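Local structure of macromomycin (Streptomyces macromomyceticus, 2MCM) at residues P2-S13 / E103-A112; L12-S21 / I62-S71. The protein carries, by non-covalent binding, the cytotoxic chromophore of the antibiotic auromomycin, which intercalates weakly into DNA and causes single- and double-strand breaks. One frame throughout, in Å; residues are numbered along the deposited sequence. Where two conformers were deposited one is given.

Contact 1 of 2, residues P2-S13 / E103-A112; sequences PGVTVTPATGLS and EGAAQAITFA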
ATOM      1  N   PRO A   2       3.975   9.739 -10.934  1.00 24.92           N
ATOM      2  CA  PRO A   2       3.583   8.423 -10.421  1.00 22.99           C
ATOM      3  C   PRO A   2       2.269   7.873 -10.869  1.00 21.52           C
ATOM      4  O   PRO A   2       1.221   8.534 -10.843  1.00 22.82           O
ATOM      5  CB  PRO A   2       3.682   8.482  -8.894  1.00 23.06           C
ATOM      6  CG  PRO A   2       4.407   9.750  -8.603  1.00 24.81           C
ATOM      7  CD  PRO A   2       4.333  10.630  -9.837  1.00 25.35           C
ATOM      8  N   GLY A   3       2.310   6.571 -11.212  1.00 17.62           N
ATOM      9  CA  GLY A   3       1.070   5.866 -11.593  1.00 17.11           C
ATOM     10  C   GLY A   3       1.279   4.412 -11.010  1.00 15.23           C
ATOM     11  O   GLY A   3       2.441   3.996 -10.989  1.00 14.95           O
ATOM     12  N   VAL A   4       0.171   3.844 -10.633  1.00 14.36           N
ATOM     13  CA  VAL A   4       0.331   2.460 -10.068  1.00 14.64           C
ATOM     14  C   VAL A   4      -0.836   1.614 -10.607  1.00 15.63           C
ATOM     15  O   VAL A   4      -1.949   2.128 -10.838  1.00 14.57           O
ATOM     16  CB  VAL A   4       0.255   2.521  -8.526  1.00 15.61           C
ATOM     17  CG1 VAL A   4      -1.181   2.689  -8.054  0.75 15.94           C
ATOM     18  CG2 VAL A   4       0.883   1.263  -7.911  0.75 15.94           C
ATOM     19  N   THR A   5      -0.577   0.350 -10.740  1.00 13.34           N
ATOM     20  CA  THR A   5      -1.585  -0.638 -11.117  1.00 14.01           C
ATOM     21  C   THR A   5      -1.399  -1.799 -10.096  1.00 12.96           C
ATOM     22  O   THR A   5      -0.244  -2.080  -9.774  1.00 13.83           O
ATOM     23  CB  THR A   5      -1.254  -1.140 -12.580  1.00 15.85           C
ATOM     24  OG1 THR A   5      -2.544  -1.823 -12.907  0.50 17.12           O
ATOM     25  CG2 THR A   5      -0.091  -2.054 -12.721  0.50 14.97           C
ATOM     26  N   VAL A   6      -2.468  -2.284  -9.570  1.00 11.00           N
ATOM     27  CA  VAL A   6      -2.436  -3.447  -8.612  1.00 11.23           C
ATOM     28  C   VAL A   6      -3.195  -4.579  -9.297  1.00 14.04           C
ATOM     29  O   VAL A   6      -4.349  -4.357  -9.695  1.00 13.34           O
ATOM     30  CB  VAL A   6      -3.053  -3.048  -7.317  1.00 11.32           C
ATOM     31  CG1 VAL A   6      -3.126  -4.235  -6.308  1.00 12.37           C
ATOM     32  CG2 VAL A   6      -2.383  -1.867  -6.619  1.00 12.09           C
ATOM     33  N   THR A   7      -2.514  -5.734  -9.419  1.00 12.87           N
ATOM     34  CA  THR A   7      -3.192  -6.854 -10.107  1.00 15.71           C
ATOM     35  C   THR A   7      -3.088  -8.158  -9.333  1.00 14.63           C
ATOM     36  O   THR A   7      -1.960  -8.494  -8.984  1.00 15.00           O
ATOM     37  CB  THR A   7      -2.374  -7.111 -11.461  1.00 17.79           C
ATOM     38  OG1 THR A   7      -2.367  -5.866 -12.203  1.00 20.73           O
ATOM     39  CG2 THR A   7      -3.034  -8.247 -12.244  1.00 20.09           C
ATOM     40  N   PRO A   8      -4.175  -8.816  -9.040  1.00 13.61           N
ATOM     41  CA  PRO A   8      -5.544  -8.393  -9.322  1.00 12.03           C
ATOM     42  C   PRO A   8      -5.906  -7.335  -8.250  1.00 12.45           C
ATOM     43  O   PRO A   8      -5.155  -7.170  -7.258  1.00 11.24           O
ATOM     44  CB  PRO A   8      -6.414  -9.634  -9.075  1.00 14.85           C
ATOM     45  CG  PRO A   8      -5.562 -10.614  -8.351  1.00 15.48           C
ATOM     46  CD  PRO A   8      -4.113 -10.119  -8.317  1.00 14.54           C
ATOM     47  N   ALA A   9      -7.019  -6.628  -8.449  1.00 12.65           N
ATOM     48  CA  ALA A   9      -7.396  -5.616  -7.419  1.00 12.17           C
ATOM     49  C   ALA A   9      -8.785  -5.835  -6.866  1.00 12.76           C
ATOM     50  O   ALA A   9      -9.168  -5.125  -5.908  1.00 14.39           O
ATOM     51  CB  ALA A   9      -7.367  -4.211  -8.076  1.00 14.15           C
ATOM     52  N   THR A  10      -9.610  -6.764  -7.327  1.00 13.34           N
ATOM     53  CA  THR A  10     -10.980  -6.995  -6.837  1.00 14.22           C
ATOM     54  C   THR A  10     -11.242  -8.501  -6.590  1.00 12.53           C
ATOM     55  O   THR A  10     -10.530  -9.276  -7.237  1.00 14.20           O
ATOM     56  CB  THR A  10     -12.048  -6.530  -7.935  1.00 16.45           C
ATOM     57  OG1 THR A  10     -11.691  -7.240  -9.170  1.00 19.20           O
ATOM     58  CG2 THR A  10     -11.980  -5.014  -8.168  1.00 18.99           C
ATOM     59  N   GLY A  11     -12.209  -8.761  -5.749  1.00 13.24           N
ATOM     60  CA  GLY A  11     -12.589 -10.141  -5.386  1.00 13.76           C
ATOM     61  C   GLY A  11     -11.385 -10.827  -4.718  1.00 14.77           C
ATOM     62  O   GLY A  11     -11.206 -12.063  -4.933  1.00 13.95           O
ATOM     63  N   LEU A  12     -10.564 -10.085  -4.001  1.00 12.13           N
ATOM     64  CA  LEU A  12      -9.356 -10.733  -3.413  1.00 10.47           C
ATOM     65  C   LEU A  12      -9.763 -11.564  -2.221  1.00 10.10           C
ATOM     66  O   LEU A  12     -10.741 -11.431  -1.523  1.00 11.80           O
ATOM     67  CB  LEU A  12      -8.467  -9.508  -2.930  1.00 11.07           C
ATOM     68  CG  LEU A  12      -7.983  -8.620  -4.050  1.00 10.65           C
ATOM     69  CD1 LEU A  12      -7.126  -7.500  -3.477  1.00 10.34           C
ATOM     70  CD2 LEU A  12      -7.136  -9.351  -5.135  1.00 12.51           C
ATOM     71  N   SER A  13      -8.767 -12.518  -1.976  1.00 11.53           N
ATOM     72  CA  SER A  13      -8.912 -13.385  -0.800  1.00 11.65           C
ATOM     73  C   SER A  13      -7.998 -12.857   0.310  1.00 11.11           C
ATOM     74  O   SER A  13      -6.987 -12.195  -0.013  1.00 11.64           O
ATOM     75  CB  SER A  13      -8.264 -14.772  -1.141  1.00 12.10           C
ATOM     76  OG  SER A  13      -8.966 -15.361  -2.214  0.80 14.13           O
ATOM     77  N   GLU A 103       5.228  11.507  -2.230  1.00 12.47           N
ATOM     78  CA  GLU A 103       5.140  11.275  -3.671  1.00 13.31           C
ATOM     79  C   GLU A 103       4.762   9.792  -3.896  1.00 15.19           C
ATOM     80  O   GLU A 103       5.448   8.872  -3.349  1.00 12.71           O
ATOM     81  CB  GLU A 103       6.531  11.476  -4.286  1.00 14.83           C
ATOM     82  CG  GLU A 103       6.491  11.383  -5.784  1.00 19.17           C
ATOM     83  CD  GLU A 103       7.629  11.052  -6.640  1.00 23.53           C
ATOM     84  OE1 GLU A 103       8.667  10.546  -6.336  1.00 23.59           O
ATOM     85  OE2 GLU A 103       7.376  11.477  -7.818  1.00 27.40           O
ATOM     86  N   GLY A 104       3.772   9.453  -4.682  1.00 13.50           N
ATOM     87  CA  GLY A 104       3.401   8.031  -4.905  1.00 12.34           C
ATOM     88  C   GLY A 104       1.994   7.944  -5.449  1.00 14.04           C
ATOM     89  O   GLY A 104       1.449   8.912  -6.011  1.00 12.74           O
ATOM     90  N   ALA A 105       1.409   6.751  -5.306  1.00 10.89           N
ATOM     91  CA  ALA A 105       0.035   6.564  -5.822  1.00 11.26           C
ATOM     92  C   ALA A 105      -0.555   5.329  -5.146  1.00 11.44           C
ATOM     93  O   ALA A 105       0.246   4.520  -4.567  1.00 10.67           O
ATOM     94  CB  ALA A 105       0.178   6.290  -7.319  1.00 12.23           C
ATOM     95  N   ALA A 106      -1.828   5.136  -5.208  1.00  9.23           N
ATOM     96  CA  ALA A 106      -2.488   4.002  -4.589  1.00 10.21           C
ATOM     97  C   ALA A 106      -3.711   3.635  -5.414  1.00 10.42           C
ATOM     98  O   ALA A 106      -4.269   4.420  -6.209  1.00 11.70           O
ATOM     99  CB  ALA A 106      -2.877   4.250  -3.126  1.00 11.95           C
ATOM    100  N   GLN A 107      -4.144   2.376  -5.290  1.00  9.38           N
ATOM    101  CA  GLN A 107      -5.331   1.885  -5.974  1.00  8.06           C
ATOM    102  C   GLN A 107      -6.287   1.238  -5.007  1.00  8.61           C
ATOM    103  O   GLN A 107      -5.797   0.345  -4.185  1.00  7.31           O
ATOM    104  CB  GLN A 107      -4.969   0.941  -7.103  1.00  9.33           C
ATOM    105  CG  GLN A 107      -6.190   0.309  -7.775  1.00 12.73           C
ATOM    106  CD  GLN A 107      -5.798  -0.474  -8.993  1.00 16.22           C
ATOM    107  OE1 GLN A 107      -4.723  -0.486  -9.568  1.00 17.32           O
ATOM    108  NE2 GLN A 107      -6.783  -1.172  -9.561  1.00 19.15           N
ATOM    109  N   ALA A 108      -7.538   1.534  -4.890  1.00  7.64           N
ATOM    110  CA  ALA A 108      -8.512   0.921  -3.969  1.00  9.25           C
ATOM    111  C   ALA A 108      -8.662  -0.584  -4.416  1.00  8.38           C
ATOM    112  O   ALA A 108      -8.586  -0.889  -5.597  1.00  9.99           O
ATOM    113  CB  ALA A 108      -9.834   1.689  -4.214  1.00  9.93           C
ATOM    114  N   ILE A 109      -8.758  -1.406  -3.344  1.00  9.88           N
ATOM    115  CA  ILE A 109      -8.891  -2.871  -3.690  1.00  9.00           C
ATOM    116  C   ILE A 109     -10.141  -3.329  -2.953  1.00  9.97           C
ATOM    117  O   ILE A 109     -10.627  -2.724  -1.985  1.00 10.93           O
ATOM    118  CB  ILE A 109      -7.598  -3.620  -3.211  1.00  9.62           C
ATOM    119  CG1 ILE A 109      -7.483  -3.385  -1.696  1.00  9.64           C
ATOM    120  CG2 ILE A 109      -6.385  -3.247  -4.057  1.00 11.48           C
ATOM    121  CD1 ILE A 109      -6.283  -4.263  -1.092  1.00 11.07           C
ATOM    122  N   THR A 110     -10.670  -4.496  -3.405  1.00  9.76           N
ATOM    123  CA  THR A 110     -11.842  -5.032  -2.738  1.00 11.53           C
ATOM    124  C   THR A 110     -11.638  -6.562  -2.536  1.00 11.13           C
ATOM    125  O   THR A 110     -10.975  -7.176  -3.346  1.00 11.60           O
ATOM    126  CB  THR A 110     -13.165  -4.842  -3.545  1.00 14.49           C
ATOM    127  OG1 THR A 110     -13.099  -5.652  -4.726  1.00 17.54           O
ATOM    128  CG2 THR A 110     -13.392  -3.356  -3.976  1.00 15.35           C
ATOM    129  N   PHE A 111     -12.271  -7.020  -1.496  1.00 11.75           N
ATOM    130  CA  PHE A 111     -12.186  -8.464  -1.141  1.00 11.59           C
ATOM    131  C   PHE A 111     -13.540  -9.122  -1.372  1.00 14.78           C
ATOM    132  O   PHE A 111     -14.608  -8.555  -1.117  1.00 16.17           O
ATOM    133  CB  PHE A 111     -11.862  -8.560   0.364  1.00 11.93           C
ATOM    134  CG  PHE A 111     -10.439  -8.102   0.632  1.00 12.28           C
ATOM    135  CD1 PHE A 111     -10.171  -6.768   0.857  1.00 10.54           C
ATOM    136  CD2 PHE A 111      -9.393  -8.990   0.591  1.00 12.06           C
ATOM    137  CE1 PHE A 111      -8.838  -6.349   1.058  1.00 12.82           C
ATOM    138  CE2 PHE A 111      -8.053  -8.615   0.816  1.00 12.52           C
ATOM    139  CZ  PHE A 111      -7.790  -7.279   1.078  1.00 12.23           C
ATOM    140  N   ALA A 112     -13.375 -10.373  -1.748  1.00 16.43           N
ATOM    141  CA  ALA A 112     -14.581 -11.235  -1.988  1.00 19.22           C
ATOM    142  C   ALA A 112     -15.309 -11.510  -0.699  1.00 20.66           C
ATOM    143  O   ALA A 112     -16.575 -11.598  -0.886  1.00 24.04           O
ATOM    144  CB  ALA A 112     -14.057 -12.490  -2.678  1.00 18.77           C
ATOM    145  OXT ALA A 112     -14.736 -11.625   0.397  1.00 21.83           O
TER
HETATM  146  O   HOH W   1      -6.332  -3.656 -11.654  1.00 35.09           O
HETATM  147  O   HOH W   2     -12.185 -12.317   0.816  1.00 25.49           O

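Contact 2 of 2, residues L12-S21 / I62-S71; sequences LSNGQTVTVS and ITAQLKVHSS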
ATOM      1  N   LEU A  12     -10.564 -10.085  -4.001  1.00 12.13           N
ATOM      2  CA  LEU A  12      -9.356 -10.733  -3.413  1.00 10.47           C
ATOM      3  C   LEU A  12      -9.763 -11.564  -2.221  1.00 10.10           C
ATOM      4  O   LEU A  12     -10.741 -11.431  -1.523  1.00 11.80           O
ATOM      5  CB  LEU A  12      -8.467  -9.508  -2.930  1.00 11.07           C
ATOM      6  CG  LEU A  12      -7.983  -8.620  -4.050  1.00 10.65           C
ATOM      7  CD1 LEU A  12      -7.126  -7.500  -3.477  1.00 10.34           C
ATOM      8  CD2 LEU A  12      -7.136  -9.351  -5.135  1.00 12.51           C
ATOM      9  N   SER A  13      -8.767 -12.518  -1.976  1.00 11.53           N
ATOM     10  CA  SER A  13      -8.912 -13.385  -0.800  1.00 11.65           C
ATOM     11  C   SER A  13      -7.998 -12.857   0.310  1.00 11.11           C
ATOM     12  O   SER A  13      -6.987 -12.195  -0.013  1.00 11.64           O
ATOM     13  CB  SER A  13      -8.264 -14.772  -1.141  1.00 12.10           C
ATOM     14  OG  SER A  13      -8.966 -15.361  -2.214  0.80 14.13           O
ATOM     15  N   ASN A  14      -8.247 -13.222   1.523  1.00 11.63           N
ATOM     16  CA  ASN A  14      -7.404 -12.917   2.672  1.00 11.81           C
ATOM     17  C   ASN A  14      -6.083 -13.691   2.462  1.00 11.78           C
ATOM     18  O   ASN A  14      -6.159 -14.931   2.179  1.00 12.86           O
ATOM     19  CB  ASN A  14      -8.111 -13.385   3.961  1.00 12.82           C
ATOM     20  CG  ASN A  14      -7.255 -13.035   5.140  1.00 14.39           C
ATOM     21  OD1 ASN A  14      -6.787 -11.901   5.340  1.00 14.92           O
ATOM     22  ND2 ASN A  14      -7.042 -14.008   6.042  1.00 15.93           N
ATOM     23  N   GLY A  15      -4.941 -13.053   2.491  1.00 10.03           N
ATOM     24  CA  GLY A  15      -3.666 -13.749   2.346  1.00  9.46           C
ATOM     25  C   GLY A  15      -3.214 -13.922   0.951  1.00  9.44           C
ATOM     26  O   GLY A  15      -2.308 -14.709   0.550  1.00 10.38           O
ATOM     27  N   GLN A  16      -3.861 -13.229  -0.002  1.00  8.93           N
ATOM     28  CA  GLN A  16      -3.552 -13.262  -1.415  1.00  9.18           C
ATOM     29  C   GLN A  16      -2.371 -12.388  -1.797  1.00  8.66           C
ATOM     30  O   GLN A  16      -2.249 -11.228  -1.209  1.00  9.73           O
ATOM     31  CB  GLN A  16      -4.755 -12.782  -2.305  1.00  8.67           C
ATOM     32  CG  GLN A  16      -4.504 -13.030  -3.787  1.00  9.26           C
ATOM     33  CD  GLN A  16      -5.834 -13.032  -4.570  1.00  8.79           C
ATOM     34  OE1 GLN A  16      -6.860 -12.852  -3.947  1.00 11.89           O
ATOM     35  NE2 GLN A  16      -5.797 -13.308  -5.855  1.00 12.05           N
ATOM     36  N   THR A  17      -1.520 -12.782  -2.666  1.00  9.18           N
ATOM     37  CA  THR A  17      -0.383 -11.972  -3.096  1.00  9.40           C
ATOM     38  C   THR A  17      -0.837 -11.154  -4.296  1.00 11.69           C
ATOM     39  O   THR A  17      -1.353 -11.769  -5.242  1.00 12.11           O
ATOM     40  CB  THR A  17       0.853 -12.855  -3.583  1.00 11.73           C
ATOM     41  OG1 THR A  17       1.257 -13.556  -2.395  1.00 12.61           O
ATOM     42  CG2 THR A  17       2.018 -11.947  -4.060  1.00 13.03           C
ATOM     43  N   VAL A  18      -0.609  -9.832  -4.269  1.00  9.94           N
ATOM     44  CA  VAL A  18      -0.978  -9.049  -5.505  1.00 10.80           C
ATOM     45  C   VAL A  18       0.314  -8.448  -6.047  1.00  9.15           C
ATOM     46  O   VAL A  18       1.342  -8.449  -5.293  1.00 10.31           O
ATOM     47  CB  VAL A  18      -2.003  -7.972  -5.157  1.00 10.34           C
ATOM     48  CG1 VAL A  18      -3.324  -8.502  -4.617  1.00 12.46           C
ATOM     49  CG2 VAL A  18      -1.457  -6.905  -4.227  1.00 11.71           C
ATOM     50  N   THR A  19       0.340  -7.971  -7.268  1.00 10.08           N
ATOM     51  CA  THR A  19       1.557  -7.361  -7.788  1.00 10.85           C
ATOM     52  C   THR A  19       1.290  -5.819  -7.895  1.00 10.44           C
ATOM     53  O   THR A  19       0.237  -5.529  -8.495  1.00 11.05           O
ATOM     54  CB  THR A  19       1.897  -7.922  -9.209  1.00 13.33           C
ATOM     55  OG1 THR A  19       2.129  -9.372  -9.014  1.00 15.64           O
ATOM     56  CG2 THR A  19       3.084  -7.201  -9.876  1.00 13.77           C
ATOM     57  N   VAL A  20       2.161  -5.080  -7.337  1.00 10.07           N
ATOM     58  CA  VAL A  20       2.023  -3.575  -7.432  1.00 10.05           C
ATOM     59  C   VAL A  20       3.009  -3.134  -8.487  1.00 10.51           C
ATOM     60  O   VAL A  20       4.224  -3.359  -8.301  1.00 11.99           O
ATOM     61  CB  VAL A  20       2.327  -2.947  -6.085  1.00 11.26           C
ATOM     62  CG1 VAL A  20       2.230  -1.390  -6.173  1.00 12.27           C
ATOM     63  CG2 VAL A  20       1.438  -3.444  -4.974  1.00 11.76           C
ATOM     64  N   SER A  21       2.607  -2.532  -9.573  1.00 10.78           N
ATOM     65  CA  SER A  21       3.469  -2.047 -10.654  1.00 12.49           C
ATOM     66  C   SER A  21       3.321  -0.502 -10.725  1.00 12.59           C
ATOM     67  O   SER A  21       2.180  -0.041 -10.887  1.00 13.48           O
ATOM     68  CB  SER A  21       3.136  -2.518 -12.056  1.00 16.17           C
ATOM     69  OG  SER A  21       3.088  -3.936 -12.025  1.00 22.21           O
ATOM     70  N   ILE A  62       8.948   0.375 -10.341  1.00 12.34           N
ATOM     71  CA  ILE A  62       8.982  -0.581  -9.248  1.00 12.60           C
ATOM     72  C   ILE A  62       7.924  -1.648  -9.590  1.00 13.58           C
ATOM     73  O   ILE A  62       6.794  -1.322 -10.012  1.00 13.77           O
ATOM     74  CB  ILE A  62       8.620   0.009  -7.849  1.00 11.65           C
ATOM     75  CG1 ILE A  62       9.854   0.778  -7.316  1.00 11.03           C
ATOM     76  CG2 ILE A  62       8.135  -1.149  -6.911  1.00 12.99           C
ATOM     77  CD1 ILE A  62       9.540   1.473  -5.970  1.00 12.33           C
ATOM     78  N   THR A  63       8.325  -2.920  -9.374  1.00 12.95           N
ATOM     79  CA  THR A  63       7.311  -4.007  -9.539  1.00 12.88           C
ATOM     80  C   THR A  63       7.508  -4.817  -8.234  1.00 13.58           C
ATOM     81  O   THR A  63       8.675  -5.275  -8.085  1.00 15.70           O
ATOM     82  CB  THR A  63       7.475  -4.939 -10.763  1.00 14.56           C
ATOM     83  OG1 THR A  63       7.329  -4.114 -11.931  1.00 18.16           O
ATOM     84  CG2 THR A  63       6.319  -5.999 -10.768  1.00 16.40           C
ATOM     85  N   ALA A  64       6.499  -4.904  -7.417  1.00 12.01           N
ATOM     86  CA  ALA A  64       6.632  -5.619  -6.156  1.00 11.61           C
ATOM     87  C   ALA A  64       5.422  -6.465  -5.826  1.00 12.04           C
ATOM     88  O   ALA A  64       4.282  -6.149  -6.147  1.00 12.01           O
ATOM     89  CB  ALA A  64       6.773  -4.571  -5.014  1.00 12.60           C
ATOM     90  N   GLN A  65       5.705  -7.536  -5.093  1.00 10.29           N
ATOM     91  CA  GLN A  65       4.649  -8.426  -4.587  1.00 11.13           C
ATOM     92  C   GLN A  65       4.262  -7.936  -3.218  1.00  9.39           C
ATOM     93  O   GLN A  65       5.182  -7.633  -2.396  1.00 11.79           O
ATOM     94  CB  GLN A  65       5.134  -9.909  -4.528  1.00 12.79           C
ATOM     95  CG  GLN A  65       5.330 -10.446  -5.940  1.00 16.35           C
ATOM     96  CD  GLN A  65       5.457 -11.976  -5.898  1.00 20.85           C
ATOM     97  OE1 GLN A  65       5.472 -12.670  -4.869  1.00 22.06           O
ATOM     98  NE2 GLN A  65       5.581 -12.476  -7.115  1.00 23.48           N
ATOM     99  N   LEU A  66       3.013  -7.948  -2.885  1.00  7.53           N
ATOM    100  CA  LEU A  66       2.485  -7.542  -1.617  1.00  7.55           C
ATOM    101  C   LEU A  66       1.412  -8.536  -1.153  1.00  8.77           C
ATOM    102  O   LEU A  66       0.512  -8.786  -1.956  1.00  8.88           O
ATOM    103  CB  LEU A  66       1.882  -6.076  -1.749  1.00  9.77           C
ATOM    104  CG  LEU A  66       1.209  -5.565  -0.503  1.00 10.12           C
ATOM    105  CD1 LEU A  66       2.157  -5.285   0.631  1.00 11.08           C
ATOM    106  CD2 LEU A  66       0.407  -4.272  -0.819  1.00 10.85           C
ATOM    107  N   LYS A  67       1.544  -9.038   0.074  1.00  8.53           N
ATOM    108  CA  LYS A  67       0.476  -9.948   0.554  1.00 10.42           C
ATOM    109  C   LYS A  67      -0.608  -9.110   1.203  1.00 10.01           C
ATOM    110  O   LYS A  67      -0.255  -8.321   2.157  1.00 12.67           O
ATOM    111  CB  LYS A  67       1.121 -10.957   1.530  1.00 12.51           C
ATOM    112  CG  LYS A  67       0.133 -12.139   1.708  1.00 17.31           C
ATOM    113  CD  LYS A  67       0.748 -13.249   2.588  1.00 20.00           C
ATOM    114  CE  LYS A  67       2.007 -13.828   1.962  1.00 22.60           C
ATOM    115  NZ  LYS A  67       2.475 -15.070   2.744  1.00 25.24           N
ATOM    116  N   VAL A  68      -1.857  -9.232   0.829  1.00  9.06           N
ATOM    117  CA  VAL A  68      -2.931  -8.415   1.433  1.00  9.45           C
ATOM    118  C   VAL A  68      -3.844  -9.252   2.294  1.00 10.65           C
ATOM    119  O   VAL A  68      -3.955 -10.490   2.122  1.00 10.44           O
ATOM    120  CB  VAL A  68      -3.786  -7.657   0.362  1.00 11.14           C
ATOM    121  CG1 VAL A  68      -2.881  -6.643  -0.351  1.00 12.34           C
ATOM    122  CG2 VAL A  68      -4.476  -8.631  -0.580  1.00 12.29           C
ATOM    123  N   HIS A  69      -4.492  -8.610   3.227  1.00  9.62           N
ATOM    124  CA  HIS A  69      -5.384  -9.284   4.181  1.00 10.92           C
ATOM    125  C   HIS A  69      -6.687  -8.501   4.325  1.00 10.41           C
ATOM    126  O   HIS A  69      -6.742  -7.282   4.195  1.00 10.62           O
ATOM    127  CB  HIS A  69      -4.703  -9.414   5.568  1.00 12.07           C
ATOM    128  CG  HIS A  69      -3.418 -10.230   5.510  1.00 13.47           C
ATOM    129  ND1 HIS A  69      -2.183  -9.789   5.297  1.00 14.89           N
ATOM    130  CD2 HIS A  69      -3.327 -11.594   5.609  1.00 14.81           C
ATOM    131  CE1 HIS A  69      -1.318 -10.820   5.279  1.00 16.80           C
ATOM    132  NE2 HIS A  69      -2.018 -11.930   5.478  1.00 15.36           N
ATOM    133  N   SER A  70      -7.751  -9.288   4.512  1.00 10.38           N
ATOM    134  CA  SER A  70      -9.084  -8.609   4.561  1.00 11.84           C
ATOM    135  C   SER A  70      -9.276  -7.813   5.807  1.00 12.33           C
ATOM    136  O   SER A  70     -10.160  -6.923   5.793  1.00 13.04           O
ATOM    137  CB  SER A  70     -10.244  -9.579   4.281  1.00 14.05           C
ATOM    138  OG  SER A  70     -10.149 -10.616   5.244  1.00 14.97           O
ATOM    139  N   SER A  71      -8.543  -8.104   6.859  1.00 11.64           N
ATOM    140  CA  SER A  71      -8.567  -7.309   8.105  1.00 13.02           C
ATOM    141  C   SER A  71      -7.096  -7.209   8.505  1.00 13.25           C
ATOM    142  O   SER A  71      -6.330  -8.213   8.292  1.00 13.48           O
ATOM    143  CB  SER A  71      -9.385  -7.878   9.236  1.00 13.56           C
ATOM    144  OG  SER A  71     -10.775  -7.892   8.915  0.60 16.05           O
TER
HETATM  145  O   HOH W   3       3.385 -15.142  -3.683  1.00 24.40           O

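Contact 1 of 2, residues P2-S13 / E103-A112
Leu12 O is gripped twice: Ala112 N donates to it at 2.8 Å, and a water that also donates to the C-terminal carboxylate oxygen OXT of Ala112 supplies a second hydrogen bond. Close by, Leu12 N meets Thr110 O in a nearly straight bond (3.0 Å) that lies in the carbonyl plane on a lone pair, and Thr110 N reaches Ala9 O. The C-terminal residues are thus laced to the loop after strand 3-7. The two strands belong to different sheets of the immunoglobulin-like sandwich and cross at -30°, joined largely by side chains. Gln107 spans them, its CG anti to the backbone N (chi1 175°) and its chain extended, which carries OE1 to 2.9 Å from Val6 N. That donor sits above the amide's carbonyl plane, 45° out of it. On the other branch NE2 lies 3.4 Å from Ala9 CB and shares a water with Val6 O. Small Ala105 leaves room for Val4 beside it, while the methyl CD1 of Leu12 packs on Ile109 CB. The chain end is therefore held by main-chain bonds, a water and a salt bridge from Lys89, whereas between the strands a single amide does the polar work amid apolar contacts.

Contact 2 of 2, residues L12-S21 / I62-S71
Strands 16-21 and 62-68 run antiparallel at 147°, with paired backbone bonds between Val18 and Leu66 and between Val20 and Ala64. The pairing begins in a G1 beta bulge, where Gly15 and Gln16 both face Val68, which overlaps a type II turn from Ser13 to Gln16. Gly15 suits its place because its positive phi of 88° would press a side chain against the preceding carbonyl; its N donates to Val68 O at 2.8 Å. Gln16, with an extended chain, sets OE1 to accept from Ser13 N, almost along the C=O axis, bracing the turn. On the inner face, branched Val18 and Val68 cross at about a right angle, CG2 of Val18 4.1 Å from CG1 of Val68, and Val20 CG2 touches Leu66 CB; Val4 and Val6 of strand 3-7 add to this apolar layer. The other face is lined by Thr17, Thr19, Thr63 and Gln65, polar residues suited to a more exposed surface. There the methyls Thr19 CG2 and Thr63 CG2 meet at 3.6 Å, and Thr17 CG2 rests against Gln65. At the turn end, Asn14 holds CG anti to its own N (chi1 -178°), bringing OD1 near the His69 ring edge and 2.9 Å from Ser70 N.

Overall arrangement
The two contacts share Leu12 and Ser13 and meet where strand 3-7 of contact 1 pairs with strand 16-23 of contact 2, through backbone bonds that include Thr5 N to Ser21 O. Contact 2 lies within the three-stranded sheet and is partly buried, so regular main-chain pairing carries it and its valines and leucine supply one wall of the sandwich core. More of the residues of contact 1 are exposed; it joins that sheet, at its outermost strand 3-7, to strand 104-109 of the larger sheet, and main-chain bonds between its segments appear only in the loops after the strands. The apolar layers meet: Val4 packs on Val20 and the Phe111 ring on Val68, with its CZ also against His69 O.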